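Local coordinates for glycolipid-binding domain-containing protein (PDB 2H1T) that is of unknown function but, as a member of a putative glycolipid-binding family, possibly takes part in glycolipid metabolism in Pseudomonas aeruginosa, at residues 18-22 against 34-38; 29-35 against 48-54; 54-59 against 113-118. One frame throughout, in Å; residues are numbered along the deposited sequence.

Contact 1: 18-22 against 34-38; sequences SSSWE and QLRAP
Strands 16-26 and 30-38 of a beta hairpin run antiparallel here. Regular pairing covers Trp21 and Glu22; the chain at Ser19 and Ser20, though extended, is irregular. Trp21 faces Arg36 as a hydrogen-bonded pair, CA to CA 5.3 Å: Trp21 N donates to Arg36 O at 2.8 Å and Arg36 N to Trp21 O at 2.7 Å. Glu22 and Leu35 follow as a non-hydrogen-bonded pair (CA to CA 4.1 Å). Trp21 takes chi1 159° and chi2 97°, which lays the indole along the neighbouring strand, its CZ3 3.3 Å from Gln34 O and 3.4 Å from NE of Arg36. Arg36 (chi1 m, chi2 t) lies on the same face as Trp21, and its NH2 forms a salt bridge with Glu68 of the second subunit. On the other face Glu22 and Leu35 are both t at chi1; Glu22 OE2 is hydrogen-bonded to Ser33 and Tyr50, and OE1 to Ser108. Ser18, chi1 p, brings OG 3.5 Å from CG of Pro38 and hydrogen-bonds Ser18 of the second subunit. Ser18 and Glu22 also pair with a strand of that subunit, so the sheet continues across the dimer interface, and buried polar side chains find part of their bonding there.

Contact 2: 29-35 against 48-54; sequences DQAESQL and LDYRLRW. With EDO (1,2-ethanediol), chain D.
Trp54 folds its indole back under the start of the neighbouring strand, so that backbone atoms of Asp29 and Gln30 also pack over its face: Asp29 CA lies 4.0 Å from the centroid of the five-membered ring, and Gln30 C comes within 3.3 Å of Trp54 CH2, which is also 4.0 Å from Ala31 CB. Chi1 51° and chi2 93° set this pose. Beneath it is a regular antiparallel hairpin pairing of strands 30-38 and 45-54, with segment axes 4.7 Å apart and 172° between directions. Ala31 with Leu52, Ser33 with Tyr50 and Leu35 with Leu48 are hydrogen-bonded pairs, each bonded in both directions. The shortest of these bonds is Leu35 N to Leu48 O, 2.7 Å. Trp54 N to Asp29 O, 3.0 Å, extends the series. Gln30 with Arg53, Glu32 with Arg51 and Gln34 with Asp49 alternate as non-hydrogen-bonded pairs. Tyr50, chi1 p, turns its ring under Ser33, whose CB sits 3.8 Å from the ring centroid over the face. An ethanediol, probably from the crystallisation liquor, bonds through O2 to Glu32 OE2 at 2.8 Å. The sheet is thus two-sided: Gln30, Glu32, Gln34, Asp49, Arg51 and Arg53 make one face polar and charged, while Ala31, Ser33, Leu35, Leu48, Tyr50 and Leu52 point to the buried face, where Phe110 and Ile105 pack. In that otherwise apolar face the buried hydroxyls of Ser33 and Tyr50 are both satisfied by Glu22.

Contact 3: 54-59 against 113-118; sequences WDADWH and TFPIRR
Asp55 to Trp58 form a type I beta turn, with Trp58 N to Asp55 O at 3.0 Å, and Asp55 N to His59 O at 2.9 Å completes the reversal between strands 45-54 and 60-69. An Asx turn supports it: Asp55 OD1 accepts from Asp57 N at 2.7 Å, and from His59 N at 2.9 Å. Segment 113-118 begins a short helix, with Arg117 N to Thr113 O and Arg118 N to Phe114 O both 2.8 Å. Trp58 has the left-handed conformation (phi 66°, psi 24°), its side chain pointing toward this helix. Trp54, Trp58 and Phe114 build an aromatic cluster between turn and helix. Phe114, chi1 m, meets the face of Trp54 edge-on, a T-shaped pair with centroids 5.2 Å apart and planes at 76°. Arg117 CB packs over the Trp58 five-membered ring, 3.6 Å from its centroid. Arg118, t at chi1 and chi2 but p at chi3, places CD 3.7 Å from the His59 ring centroid, while its NH2 makes a salt bridge with Asp102. The contact thereby joins a hairpin tip of the six-stranded sheet to helix 113-119. One water donates to both backbones, 2.8 Å to Asp57 O and 2.6 Å to Arg118 O.

From the N terminus, strand 16-26 turns back on strand 30-38 to give contact 1, the first hairpin. The same strand 30-38 then pairs on its other edge with 45-54 in contact 2, so Gln34 and Leu35 serve both, and Glu22 of contact 1 hydrogen-bonds Ser33 and Tyr50 of contact 2. Contacts 1 and 2 thus interlock within one antiparallel meander, their 34-38 and 29-35 segments overlapping. Contact 3 opens at Trp54, where contact 2 ends, and closes a much longer excursion, 53 residues, onto helix 113-119, which comes between strands 102-106 and 126-135 of the second sheet in the sequence. Leu52 packing on Phe114 joins contacts 2 and 3; contacts 1 and 3 do not touch.

Contact 1: 18-22 against 34-38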
loop_
_atom_site.group_PDB
_atom_site.type_symbol
_atom_site.label_atom_id
_atom_site.label_comp_id
_atom_site.label_asym_id
_atom_site.label_seq_id
_atom_site.Cartn_x
_atom_site.Cartn_y
_atom_site.Cartn_z
ATOM N N SER A 18 -2.265 9.053 6.516
ATOM C CA SER A 18 -2.819 7.761 6.155
ATOM C C SER A 18 -2.684 6.718 7.263
ATOM O O SER A 18 -2.111 7.009 8.318
ATOM C CB SER A 18 -2.278 7.297 4.815
ATOM O OG SER A 18 -1.041 6.605 4.949
ATOM N N SER A 19 -3.263 5.539 7.028
ATOM C CA SER A 19 -3.402 4.491 8.059
ATOM C C SER A 19 -3.398 3.111 7.409
ATOM O O SER A 19 -3.109 2.943 6.189
ATOM C CB SER A 19 -4.704 4.732 8.870
ATOM O OG SER A 19 -4.676 4.198 10.208
ATOM N N SER A 20 -3.786 2.138 8.208
ATOM C CA SER A 20 -3.838 0.771 7.782
ATOM C C SER A 20 -5.191 0.365 7.219
ATOM O O SER A 20 -6.240 0.904 7.549
ATOM C CB SER A 20 -3.503 -0.146 8.953
ATOM O OG SER A 20 -4.260 0.170 10.090
ATOM N N TRP A 21 -5.145 -0.627 6.353
ATOM C CA TRP A 21 -6.331 -1.284 5.886
ATOM C C TRP A 21 -5.936 -2.747 5.816
ATOM O O TRP A 21 -4.899 -3.111 5.188
ATOM C CB TRP A 21 -6.739 -0.755 4.514
ATOM C CG TRP A 21 -7.614 -1.710 3.787
ATOM C CD1 TRP A 21 -8.970 -1.694 3.720
ATOM C CD2 TRP A 21 -7.189 -2.890 3.103
ATOM N NE1 TRP A 21 -9.420 -2.770 3.005
ATOM C CE2 TRP A 21 -8.349 -3.511 2.593
ATOM C CE3 TRP A 21 -5.928 -3.503 2.886
ATOM C CZ2 TRP A 21 -8.295 -4.715 1.860
ATOM C CZ3 TRP A 21 -5.860 -4.700 2.183
ATOM C CH2 TRP A 21 -7.034 -5.287 1.657
ATOM N N GLU A 22 -6.737 -3.586 6.463
ATOM C CA GLU A 22 -6.440 -4.996 6.521
ATOM C C GLU A 22 -7.701 -5.764 6.129
ATOM O O GLU A 22 -8.801 -5.512 6.653
ATOM C CB GLU A 22 -5.976 -5.400 7.949
ATOM C CG GLU A 22 -5.804 -6.887 8.120
ATOM C CD GLU A 22 -5.236 -7.334 9.445
ATOM O OE1 GLU A 22 -5.291 -6.568 10.392
ATOM O OE2 GLU A 22 -4.736 -8.468 9.519
ATOM N N GLN A 34 -4.063 -9.749 4.279
ATOM C CA GLN A 34 -3.325 -8.766 3.529
ATOM C C GLN A 34 -3.550 -7.438 4.230
ATOM O O GLN A 34 -4.694 -6.966 4.352
ATOM C CB GLN A 34 -3.865 -8.645 2.102
ATOM C CG GLN A 34 -3.628 -9.861 1.230
ATOM C CD GLN A 34 -3.508 -9.488 -0.279
ATOM O OE1 GLN A 34 -2.407 -9.558 -0.884
ATOM N NE2 GLN A 34 -4.629 -9.054 -0.864
ATOM N N LEU A 35 -2.454 -6.821 4.653
ATOM C CA LEU A 35 -2.507 -5.602 5.440
ATOM C C LEU A 35 -1.691 -4.528 4.726
ATOM O O LEU A 35 -0.538 -4.731 4.371
ATOM C CB LEU A 35 -1.971 -5.923 6.858
ATOM C CG LEU A 35 -1.801 -4.834 7.898
ATOM C CD1 LEU A 35 -1.569 -5.442 9.303
ATOM C CD2 LEU A 35 -0.675 -3.891 7.543
ATOM N N ARG A 36 -2.282 -3.380 4.472
ATOM C CA ARG A 36 -1.511 -2.281 3.822
ATOM C C ARG A 36 -1.481 -1.114 4.764
ATOM O O ARG A 36 -2.510 -0.816 5.388
ATOM C CB ARG A 36 -2.169 -1.871 2.496
ATOM C CG ARG A 36 -2.251 -3.041 1.503
ATOM C CD ARG A 36 -2.909 -2.636 0.202
ATOM N NE ARG A 36 -3.764 -3.695 -0.359
ATOM C CZ ARG A 36 -3.758 -4.120 -1.625
ATOM N NH1 ARG A 36 -2.901 -3.639 -2.494
ATOM N NH2 ARG A 36 -4.609 -5.054 -2.015
ATOM N N ALA A 37 -0.331 -0.444 4.860
ATOM C CA ALA A 37 -0.105 0.571 5.876
ATOM C C ALA A 37 1.151 1.377 5.553
ATOM O O ALA A 37 1.987 0.951 4.755
ATOM C CB ALA A 37 0.020 -0.065 7.276
ATOM N N PRO A 38 1.238 2.584 6.120
ATOM C CA PRO A 38 2.418 3.412 5.962
ATOM C C PRO A 38 3.468 3.068 7.001
ATOM O O PRO A 38 3.115 2.792 8.154
ATOM C CB PRO A 38 1.875 4.812 6.216
ATOM C CG PRO A 38 0.765 4.599 7.212
ATOM C CD PRO A 38 0.178 3.276 6.880
#

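Contact 2: 29-35 against 48-54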
loop_
_atom_site.group_PDB
_atom_site.type_symbol
_atom_site.label_atom_id
_atom_site.label_comp_id
_atom_site.label_asym_id
_atom_site.label_seq_id
_atom_site.Cartn_x
_atom_site.Cartn_y
_atom_site.Cartn_z
ATOM N N ASP A 29 -9.192 -22.968 11.917
ATOM C CA ASP A 29 -7.890 -23.147 12.552
ATOM C C ASP A 29 -6.765 -22.294 11.955
ATOM O O ASP A 29 -5.602 -22.489 12.275
ATOM C CB ASP A 29 -7.527 -24.634 12.499
ATOM C CG ASP A 29 -8.259 -25.453 13.565
ATOM O OD1 ASP A 29 -9.008 -24.871 14.387
ATOM O OD2 ASP A 29 -8.069 -26.685 13.589
ATOM N N GLN A 30 -7.118 -21.400 11.042
ATOM C CA GLN A 30 -6.145 -20.532 10.399
ATOM C C GLN A 30 -6.761 -19.262 9.785
ATOM O O GLN A 30 -7.965 -19.153 9.589
ATOM C CB GLN A 30 -5.302 -21.303 9.377
ATOM C CG GLN A 30 -6.047 -21.760 8.170
ATOM C CD GLN A 30 -5.124 -22.512 7.228
ATOM O OE1 GLN A 30 -4.792 -23.672 7.473
ATOM N NE2 GLN A 30 -4.693 -21.850 6.169
ATOM N N ALA A 31 -5.913 -18.265 9.586
ATOM C CA ALA A 31 -6.304 -17.029 8.936
ATOM C C ALA A 31 -5.238 -16.643 7.961
ATOM O O ALA A 31 -4.053 -16.969 8.130
ATOM C CB ALA A 31 -6.539 -15.884 9.931
ATOM N N GLU A 32 -5.674 -15.920 6.946
ATOM C CA GLU A 32 -4.791 -15.345 5.990
ATOM C C GLU A 32 -5.233 -13.925 5.752
ATOM O O GLU A 32 -6.440 -13.666 5.608
ATOM C CB GLU A 32 -4.857 -16.153 4.714
ATOM C CG GLU A 32 -3.652 -15.916 3.833
ATOM C CD GLU A 32 -3.847 -16.394 2.408
ATOM O OE1 GLU A 32 -4.902 -16.043 1.814
ATOM O OE2 GLU A 32 -2.937 -17.098 1.879
ATOM N N SER A 33 -4.255 -13.028 5.720
ATOM C CA SER A 33 -4.509 -11.623 5.716
ATOM C C SER A 33 -3.534 -10.833 4.844
ATOM O O SER A 33 -2.381 -11.221 4.662
ATOM C CB SER A 33 -4.454 -11.110 7.168
ATOM O OG SER A 33 -4.739 -9.749 7.233
ATOM N N GLN A 34 -4.063 -9.749 4.279
ATOM C CA GLN A 34 -3.325 -8.766 3.529
ATOM C C GLN A 34 -3.550 -7.438 4.230
ATOM O O GLN A 34 -4.694 -6.966 4.352
ATOM C CB GLN A 34 -3.865 -8.645 2.102
ATOM C CG GLN A 34 -3.628 -9.861 1.230
ATOM C CD GLN A 34 -3.508 -9.488 -0.279
ATOM O OE1 GLN A 34 -2.407 -9.558 -0.884
ATOM N NE2 GLN A 34 -4.629 -9.054 -0.864
ATOM N N LEU A 35 -2.454 -6.821 4.653
ATOM C CA LEU A 35 -2.507 -5.602 5.440
ATOM C C LEU A 35 -1.691 -4.528 4.726
ATOM O O LEU A 35 -0.538 -4.731 4.371
ATOM C CB LEU A 35 -1.971 -5.923 6.858
ATOM C CG LEU A 35 -1.801 -4.834 7.898
ATOM C CD1 LEU A 35 -1.569 -5.442 9.303
ATOM C CD2 LEU A 35 -0.675 -3.891 7.543
ATOM N N LEU A 48 1.929 -6.114 3.997
ATOM C CA LEU A 48 2.219 -7.301 4.783
ATOM C C LEU A 48 1.167 -8.348 4.431
ATOM O O LEU A 48 -0.036 -8.084 4.494
ATOM C CB LEU A 48 2.125 -6.989 6.282
ATOM C CG LEU A 48 2.331 -8.219 7.190
ATOM C CD1 LEU A 48 3.724 -8.765 7.019
ATOM C CD2 LEU A 48 2.112 -7.872 8.633
ATOM N N ASP A 49 1.621 -9.527 4.059
ATOM C CA ASP A 49 0.762 -10.706 3.861
ATOM C C ASP A 49 1.150 -11.674 4.953
ATOM O O ASP A 49 2.322 -11.891 5.193
ATOM C CB ASP A 49 1.014 -11.358 2.488
ATOM C CG ASP A 49 0.644 -10.454 1.322
ATOM O OD1 ASP A 49 -0.366 -9.754 1.392
ATOM O OD2 ASP A 49 1.393 -10.442 0.316
ATOM N N TYR A 50 0.183 -12.228 5.665
ATOM C CA TYR A 50 0.535 -13.187 6.674
ATOM C C TYR A 50 -0.486 -14.287 6.826
ATOM O O TYR A 50 -1.648 -14.124 6.462
ATOM C CB TYR A 50 0.806 -12.481 8.006
ATOM C CG TYR A 50 -0.419 -11.945 8.764
ATOM C CD1 TYR A 50 -1.200 -12.768 9.600
ATOM C CD2 TYR A 50 -0.736 -10.582 8.743
ATOM C CE1 TYR A 50 -2.301 -12.244 10.296
ATOM C CE2 TYR A 50 -1.807 -10.061 9.486
ATOM C CZ TYR A 50 -2.571 -10.899 10.259
ATOM O OH TYR A 50 -3.630 -10.363 10.980
ATOM N N ARG A 51 -0.026 -15.398 7.368
ATOM C CA ARG A 51 -0.922 -16.504 7.671
ATOM C C ARG A 51 -0.593 -17.029 9.045
ATOM O O ARG A 51 0.582 -17.266 9.344
ATOM C CB ARG A 51 -0.796 -17.595 6.591
ATOM C CG ARG A 51 -1.606 -18.893 6.914
ATOM C CD ARG A 51 -1.454 -19.996 5.848
ATOM N NE ARG A 51 -0.066 -20.411 5.612
ATOM C CZ ARG A 51 0.607 -21.332 6.313
ATOM N NH1 ARG A 51 0.052 -21.964 7.361
ATOM N NH2 ARG A 51 1.861 -21.619 5.965
ATOM N N LEU A 52 -1.623 -17.195 9.869
ATOM C CA LEU A 52 -1.494 -17.813 11.184
ATOM C C LEU A 52 -2.287 -19.097 11.246
ATOM O O LEU A 52 -3.351 -19.225 10.631
ATOM C CB LEU A 52 -1.968 -16.862 12.300
ATOM C CG LEU A 52 -1.360 -15.454 12.285
ATOM C CD1 LEU A 52 -1.986 -14.596 13.410
ATOM C CD2 LEU A 52 0.173 -15.528 12.357
ATOM N N ARG A 53 -1.744 -20.064 11.980
ATOM C CA ARG A 53 -2.417 -21.329 12.191
ATOM C C ARG A 53 -2.301 -21.660 13.672
ATOM O O ARG A 53 -1.235 -21.500 14.269
ATOM C CB ARG A 53 -1.815 -22.422 11.308
ATOM C CG ARG A 53 -2.408 -23.820 11.528
ATOM C CD ARG A 53 -1.821 -24.899 10.575
ATOM N NE ARG A 53 -0.385 -25.083 10.792
ATOM C CZ ARG A 53 0.147 -25.794 11.782
ATOM N NH1 ARG A 53 -0.624 -26.403 12.670
ATOM N NH2 ARG A 53 1.461 -25.900 11.893
ATOM N N TRP A 54 -3.397 -22.124 14.258
ATOM C CA TRP A 54 -3.439 -22.407 15.715
ATOM C C TRP A 54 -4.088 -23.744 15.964
ATOM O O TRP A 54 -4.613 -24.344 15.023
ATOM C CB TRP A 54 -4.203 -21.311 16.443
ATOM C CG TRP A 54 -5.530 -21.002 15.878
ATOM C CD1 TRP A 54 -6.720 -21.534 16.258
ATOM C CD2 TRP A 54 -5.818 -20.073 14.814
ATOM N NE1 TRP A 54 -7.736 -20.999 15.509
ATOM C CE2 TRP A 54 -7.218 -20.078 14.638
ATOM C CE3 TRP A 54 -5.040 -19.165 14.063
ATOM C CZ2 TRP A 54 -7.858 -19.267 13.698
ATOM C CZ3 TRP A 54 -5.684 -18.336 13.137
ATOM C CH2 TRP A 54 -7.079 -18.421 12.938
HETATM C C1 EDO D . 1.697 -15.113 2.886
HETATM O O1 EDO D . 2.455 -15.141 4.097
HETATM C C2 EDO D . 0.538 -16.101 2.971
HETATM O O2 EDO D . -0.646 -15.598 2.307
#

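Contact 3: 54-59 against 113-118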
loop_
_atom_site.group_PDB
_atom_site.type_symbol
_atom_site.label_atom_id
_atom_site.label_comp_id
_atom_site.label_asym_id
_atom_site.label_seq_id
_atom_site.Cartn_x
_atom_site.Cartn_y
_atom_site.Cartn_z
ATOM N N TRP A 54 -3.397 -22.124 14.258
ATOM C CA TRP A 54 -3.439 -22.407 15.715
ATOM C C TRP A 54 -4.088 -23.744 15.964
ATOM O O TRP A 54 -4.613 -24.344 15.023
ATOM C CB TRP A 54 -4.203 -21.311 16.443
ATOM C CG TRP A 54 -5.530 -21.002 15.878
ATOM C CD1 TRP A 54 -6.720 -21.534 16.258
ATOM C CD2 TRP A 54 -5.818 -20.073 14.814
ATOM N NE1 TRP A 54 -7.736 -20.999 15.509
ATOM C CE2 TRP A 54 -7.218 -20.078 14.638
ATOM C CE3 TRP A 54 -5.040 -19.165 14.063
ATOM C CZ2 TRP A 54 -7.858 -19.267 13.698
ATOM C CZ3 TRP A 54 -5.684 -18.336 13.137
ATOM C CH2 TRP A 54 -7.079 -18.421 12.938
ATOM N N ASP A 55 -4.016 -24.236 17.206
ATOM C CA ASP A 55 -4.641 -25.508 17.550
ATOM C C ASP A 55 -6.087 -25.376 18.035
ATOM O O ASP A 55 -6.666 -24.285 18.004
ATOM C CB ASP A 55 -3.782 -26.269 18.577
ATOM C CG ASP A 55 -3.758 -25.606 19.937
ATOM O OD1 ASP A 55 -4.607 -24.728 20.242
ATOM O OD2 ASP A 55 -2.892 -26.001 20.731
ATOM N N ALA A 56 -6.657 -26.495 18.495
ATOM C CA ALA A 56 -8.048 -26.514 18.944
ATOM C C ALA A 56 -8.278 -25.568 20.097
ATOM O O ALA A 56 -9.408 -25.190 20.348
ATOM C CB ALA A 56 -8.455 -27.933 19.369
ATOM N N ASP A 57 -7.216 -25.200 20.818
ATOM C CA ASP A 57 -7.357 -24.375 21.990
ATOM C C ASP A 57 -6.931 -22.945 21.765
ATOM O O ASP A 57 -6.848 -22.163 22.713
ATOM C CB ASP A 57 -6.596 -25.006 23.147
ATOM C CG ASP A 57 -7.146 -26.369 23.502
ATOM O OD1 ASP A 57 -8.374 -26.490 23.671
ATOM O OD2 ASP A 57 -6.369 -27.336 23.576
ATOM N N TRP A 58 -6.763 -22.599 20.484
ATOM C CA TRP A 58 -6.337 -21.276 20.039
ATOM C C TRP A 58 -4.905 -20.919 20.452
ATOM O O TRP A 58 -4.578 -19.738 20.548
ATOM C CB TRP A 58 -7.352 -20.207 20.477
ATOM C CG TRP A 58 -8.565 -20.190 19.629
ATOM C CD1 TRP A 58 -9.634 -21.032 19.716
ATOM C CD2 TRP A 58 -8.845 -19.292 18.544
ATOM N NE1 TRP A 58 -10.572 -20.705 18.762
ATOM C CE2 TRP A 58 -10.108 -19.647 18.023
ATOM C CE3 TRP A 58 -8.153 -18.227 17.959
ATOM C CZ2 TRP A 58 -10.685 -18.973 16.932
ATOM C CZ3 TRP A 58 -8.724 -17.574 16.880
ATOM C CH2 TRP A 58 -9.983 -17.942 16.389
ATOM N N HIS A 59 -4.066 -21.935 20.699
ATOM C CA HIS A 59 -2.613 -21.727 20.786
ATOM C C HIS A 59 -2.007 -21.634 19.389
ATOM O O HIS A 59 -2.178 -22.527 18.581
ATOM C CB HIS A 59 -1.922 -22.863 21.513
ATOM C CG HIS A 59 -2.343 -23.042 22.929
ATOM N ND1 HIS A 59 -1.443 -23.316 23.939
ATOM C CD2 HIS A 59 -3.563 -22.996 23.515
ATOM C CE1 HIS A 59 -2.090 -23.419 25.089
ATOM N NE2 HIS A 59 -3.379 -23.241 24.860
ATOM N N THR A 113 -7.734 -11.381 19.434
ATOM C CA THR A 113 -8.632 -12.528 19.524
ATOM C C THR A 113 -7.984 -13.735 20.183
ATOM O O THR A 113 -8.645 -14.461 20.919
ATOM C CB THR A 113 -9.152 -12.870 18.128
ATOM O OG1 THR A 113 -9.925 -11.768 17.673
ATOM C CG2 THR A 113 -10.045 -14.110 18.130
ATOM N N PHE A 114 -6.673 -13.868 20.060
ATOM C CA PHE A 114 -5.995 -15.065 20.587
ATOM C C PHE A 114 -6.114 -15.194 22.086
ATOM O O PHE A 114 -6.623 -16.227 22.540
ATOM C CB PHE A 114 -4.556 -15.167 20.072
ATOM C CG PHE A 114 -4.503 -15.481 18.595
ATOM C CD1 PHE A 114 -4.813 -16.768 18.137
ATOM C CD2 PHE A 114 -4.251 -14.496 17.660
ATOM C CE1 PHE A 114 -4.800 -17.083 16.780
ATOM C CE2 PHE A 114 -4.266 -14.803 16.284
ATOM C CZ PHE A 114 -4.558 -16.080 15.848
ATOM N N PRO A 115 -5.647 -14.177 22.863
ATOM C CA PRO A 115 -5.802 -14.340 24.312
ATOM C C PRO A 115 -7.258 -14.481 24.739
ATOM O O PRO A 115 -7.557 -15.274 25.629
ATOM C CB PRO A 115 -5.147 -13.088 24.895
ATOM C CG PRO A 115 -4.193 -12.624 23.826
ATOM C CD PRO A 115 -4.890 -12.968 22.527
ATOM N N ILE A 116 -8.158 -13.759 24.061
ATOM C CA ILE A 116 -9.574 -13.846 24.372
ATOM C C ILE A 116 -10.092 -15.268 24.219
ATOM O O ILE A 116 -10.748 -15.778 25.103
ATOM C CB ILE A 116 -10.390 -12.851 23.541
ATOM C CG1 ILE A 116 -10.072 -11.433 24.029
ATOM C CG2 ILE A 116 -11.911 -13.052 23.721
ATOM C CD1 ILE A 116 -10.419 -10.360 23.007
ATOM N N ARG A 117 -9.775 -15.901 23.098
ATOM C CA ARG A 117 -10.316 -17.220 22.805
ATOM C C ARG A 117 -9.566 -18.269 23.577
ATOM O O ARG A 117 -10.154 -19.275 23.971
ATOM C CB ARG A 117 -10.260 -17.519 21.309
ATOM C CG ARG A 117 -11.197 -16.701 20.467
ATOM C CD ARG A 117 -12.654 -17.066 20.766
ATOM N NE ARG A 117 -13.010 -18.382 20.222
ATOM C CZ ARG A 117 -13.500 -18.595 18.995
ATOM N NH1 ARG A 117 -13.734 -17.596 18.167
ATOM N NH2 ARG A 117 -13.770 -19.823 18.584
ATOM N N ARG A 118 -8.266 -18.068 23.756
ATOM C CA ARG A 118 -7.452 -19.062 24.455
ATOM C C ARG A 118 -7.758 -19.122 25.968
ATOM O O ARG A 118 -7.876 -20.224 26.536
ATOM C CB ARG A 118 -5.943 -18.815 24.217
ATOM C CG ARG A 118 -5.055 -19.836 24.881
ATOM C CD ARG A 118 -3.601 -19.668 24.527
ATOM N NE ARG A 118 -3.175 -18.343 24.976
ATOM C CZ ARG A 118 -2.874 -18.017 26.233
ATOM N NH1 ARG A 118 -2.968 -18.909 27.231
ATOM N NH2 ARG A 118 -2.544 -16.761 26.517
HETATM O O HOH W 1 -7.658 -22.557 25.395
HETATM O O HOH W 2 -4.064 -21.660 27.691
#